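Local coordinates for glutathione S-transferase (Burkholderia glumae, PDB 4ISD), which binds glutathione and, as a member of the glutathione transferase family, probably conjugates it to electrophilic substrates, at the interface of chains A and B. Sequence-based numbering; all coordinates share one arbitrary frame. Chains: chain A/B, Glutathione S-transferase.

The interface of chains A and B. Residues chain A 57-59; chain B 106, 110, 114, 146, 150, 154.
The indole of B:Trp110 receives A:Thr58 on one face, the methyl CG2 standing 3.4 Å from the centroid of the five-membered ring in a CH-pi contact. At the indole's edge, in its plane, lie the carboxylate oxygen OD2 of B:Asp114 and the methyl of B:Ala150. The other flat group, the guanidinium of A:Arg59, has B:Lys146 CG over its centre on one face, with 3.7 Å between CG and CZ. The interface is two-fold symmetric and probably corresponds to the dimer usual in the glutathione transferase family: a loop of the N-terminal, thioredoxin-like domain of one subunit meets helices 98-113 and 138-154 in the helical domain of the other. Threonine suits its place because its beta-branch lays a compact methyl against the indole; tryptophan offers a broad face while its N-H still works at the edge. B:Lys146 NZ donates to the backbone acceptor A:Thr58 O at 3.1 Å, almost in line with the carbonyl (169°). Lysine's long, flexible chain spans this distance, bent at chi3 (-62°), and the 2.6 Å salt bridge from B:Lys146 NZ to B:Asp114 OD2 should offset its charge near A:Arg59. B:Asp114 OD2 also accepts a hydrogen bond from B:Trp110 NE1 at 2.9 Å. An aspartate oxygen can serve both donors, lysine syn and tryptophan anti, thus positioning both residues. A:Leu57 extends the apolar contact: with CG anti to the backbone N (chi1 175°), its branches divide, CD2 reaching B:Leu154 CD1 tip to tip at 3.7 Å. Alanine's small side chain lets A:Leu57 CD1 approach helix 138-154, meeting B:Ala150 CB at 3.9 Å. Waters link A:Leu57 N to B:Gln106 OE1, and A:Arg59 O to B:Lys146 NZ.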
ATOM      1  N   LEU A  57     -12.202  -3.711   9.129  1.00 50.42           N
ATOM      2  CA  LEU A  57     -12.358  -4.762   8.130  1.00 49.83           C
ATOM      3  C   LEU A  57     -11.176  -5.748   8.115  1.00 49.29           C
ATOM      4  O   LEU A  57     -11.366  -6.940   7.926  1.00 50.93           O
ATOM      5  CB  LEU A  57     -12.533  -4.126   6.749  1.00 46.41           C
ATOM      6  CG  LEU A  57     -12.578  -5.107   5.585  1.00 48.41           C
ATOM      7  CD1 LEU A  57     -13.861  -5.914   5.651  1.00 49.58           C
ATOM      8  CD2 LEU A  57     -12.424  -4.365   4.257  1.00 46.02           C
ATOM      9  N   THR A  58      -9.962  -5.252   8.330  1.00 46.20           N
ATOM     10  CA  THR A  58      -8.761  -6.078   8.206  1.00 44.97           C
ATOM     11  C   THR A  58      -8.339  -6.775   9.501  1.00 48.57           C
ATOM     12  O   THR A  58      -7.518  -7.698   9.476  1.00 50.08           O
ATOM     13  CB  THR A  58      -7.582  -5.221   7.773  1.00 41.72           C
ATOM     14  OG1 THR A  58      -7.237  -4.322   8.841  1.00 43.53           O
ATOM     15  CG2 THR A  58      -7.951  -4.418   6.552  1.00 37.35           C
ATOM     16  N   ARG A  59      -8.886  -6.317  10.625  1.00 48.48           N
ATOM     17  CA  ARG A  59      -8.504  -6.802  11.952  1.00 44.20           C
ATOM     18  C   ARG A  59      -7.017  -6.612  12.238  1.00 48.14           C
ATOM     19  O   ARG A  59      -6.366  -7.474  12.829  1.00 55.09           O
ATOM     20  CB  ARG A  59      -8.895  -8.259  12.151  1.00 43.22           C
ATOM     21  CG  ARG A  59     -10.383  -8.541  11.953  1.00 50.96           C
ATOM     22  CD  ARG A  59     -10.696  -9.939  12.436  1.00 50.69           C
ATOM     23  NE  ARG A  59     -11.483 -10.700  11.483  1.00 56.32           N
ATOM     24  CZ  ARG A  59     -11.608 -12.023  11.514  1.00 57.16           C
ATOM     25  NH1 ARG A  59     -10.977 -12.729  12.441  1.00 55.33           N
ATOM     26  NH2 ARG A  59     -12.355 -12.640  10.610  1.00 56.21           N
TER
ATOM     27  N   GLN B 106      -7.502   1.287   1.157  1.00 36.68           N
ATOM     28  CA  GLN B 106      -7.381   0.280   2.203  1.00 34.42           C
ATOM     29  C   GLN B 106      -7.362  -1.119   1.582  1.00 34.90           C
ATOM     30  O   GLN B 106      -6.487  -1.944   1.891  1.00 36.77           O
ATOM     31  CB  GLN B 106      -8.526   0.410   3.203  1.00 27.53           C
ATOM     32  CG  GLN B 106      -8.849  -0.873   3.932  1.00 27.41           C
ATOM     33  CD  GLN B 106      -9.929  -0.672   4.974  1.00 42.55           C
ATOM     34  OE1 GLN B 106      -9.638  -0.383   6.136  1.00 47.97           O
ATOM     35  NE2 GLN B 106     -11.187  -0.818   4.564  1.00 52.62           N
ATOM     36  N   TRP B 110      -4.376  -3.615   1.809  1.00 29.84           N
ATOM     37  CA  TRP B 110      -4.614  -4.824   2.602  1.00 26.31           C
ATOM     38  C   TRP B 110      -4.165  -6.030   1.800  1.00 26.82           C
ATOM     39  O   TRP B 110      -3.375  -6.855   2.276  1.00 31.74           O
ATOM     40  CB  TRP B 110      -6.079  -4.957   2.968  1.00 32.41           C
ATOM     41  CG  TRP B 110      -6.373  -6.068   3.931  1.00 38.18           C
ATOM     42  CD1 TRP B 110      -5.519  -6.619   4.842  1.00 39.57           C
ATOM     43  CD2 TRP B 110      -7.619  -6.759   4.076  1.00 36.41           C
ATOM     44  NE1 TRP B 110      -6.157  -7.613   5.544  1.00 42.43           N
ATOM     45  CE2 TRP B 110      -7.450  -7.716   5.096  1.00 40.47           C
ATOM     46  CE3 TRP B 110      -8.864  -6.650   3.454  1.00 37.66           C
ATOM     47  CZ2 TRP B 110      -8.478  -8.565   5.500  1.00 44.57           C
ATOM     48  CZ3 TRP B 110      -9.884  -7.499   3.849  1.00 43.77           C
ATOM     49  CH2 TRP B 110      -9.685  -8.446   4.859  1.00 46.71           C
ATOM     50  N   ASP B 114      -1.202  -8.527   3.354  1.00 36.45           N
ATOM     51  CA  ASP B 114      -1.729  -9.523   4.280  1.00 39.43           C
ATOM     52  C   ASP B 114      -1.948 -10.839   3.539  1.00 39.64           C
ATOM     53  O   ASP B 114      -1.470 -10.983   2.410  1.00 40.87           O
ATOM     54  CB  ASP B 114      -3.016  -9.029   4.933  1.00 40.77           C
ATOM     55  CG  ASP B 114      -3.293  -9.709   6.260  1.00 47.14           C
ATOM     56  OD1 ASP B 114      -2.610 -10.713   6.565  1.00 49.46           O
ATOM     57  OD2 ASP B 114      -4.196  -9.241   6.992  1.00 49.97           O
ATOM     58  N   LYS B 146     -10.619 -14.239   7.196  1.00 44.83           N
ATOM     59  CA  LYS B 146     -10.672 -12.784   7.032  1.00 44.86           C
ATOM     60  C   LYS B 146     -11.060 -12.440   5.601  1.00 38.45           C
ATOM     61  O   LYS B 146     -11.853 -11.529   5.357  1.00 42.39           O
ATOM     62  CB  LYS B 146      -9.325 -12.123   7.390  1.00 44.61           C
ATOM     63  CG  LYS B 146      -9.053 -12.039   8.885  1.00 51.74           C
ATOM     64  CD  LYS B 146      -8.024 -10.969   9.231  1.00 54.24           C
ATOM     65  CE  LYS B 146      -6.663 -11.235   8.606  1.00 48.34           C
ATOM     66  NZ  LYS B 146      -5.713 -10.118   8.915  1.00 52.27           N
ATOM     67  N   ALA B 150     -14.568 -10.719   4.524  1.00 34.36           N
ATOM     68  CA  ALA B 150     -14.561  -9.469   3.765  1.00 39.90           C
ATOM     69  C   ALA B 150     -15.368  -9.587   2.464  1.00 40.98           C
ATOM     70  O   ALA B 150     -16.152  -8.686   2.140  1.00 41.16           O
ATOM     71  CB  ALA B 150     -13.128  -9.016   3.472  1.00 36.93           C
ATOM     72  N   LEU B 154     -18.463  -7.119   1.559  1.00 36.12           N
ATOM     73  CA  LEU B 154     -18.136  -6.063   0.605  1.00 45.32           C
ATOM     74  C   LEU B 154     -18.840  -6.262  -0.717  1.00 44.06           C
ATOM     75  O   LEU B 154     -19.115  -5.304  -1.445  1.00 38.80           O
ATOM     76  CB  LEU B 154     -16.614  -5.988   0.369  1.00 45.82           C
ATOM     77  CG  LEU B 154     -15.789  -5.408   1.522  1.00 43.23           C
ATOM     78  CD1 LEU B 154     -14.305  -5.207   1.172  1.00 35.98           C
ATOM     79  CD2 LEU B 154     -16.412  -4.117   1.916  1.00 37.04           C
TER
HETATM   80  O   HOH W   1      -5.424 -10.058  11.834  1.00 42.73           O
HETATM   81  O   HOH W   2     -11.091  -1.334   8.651  1.00 46.08           O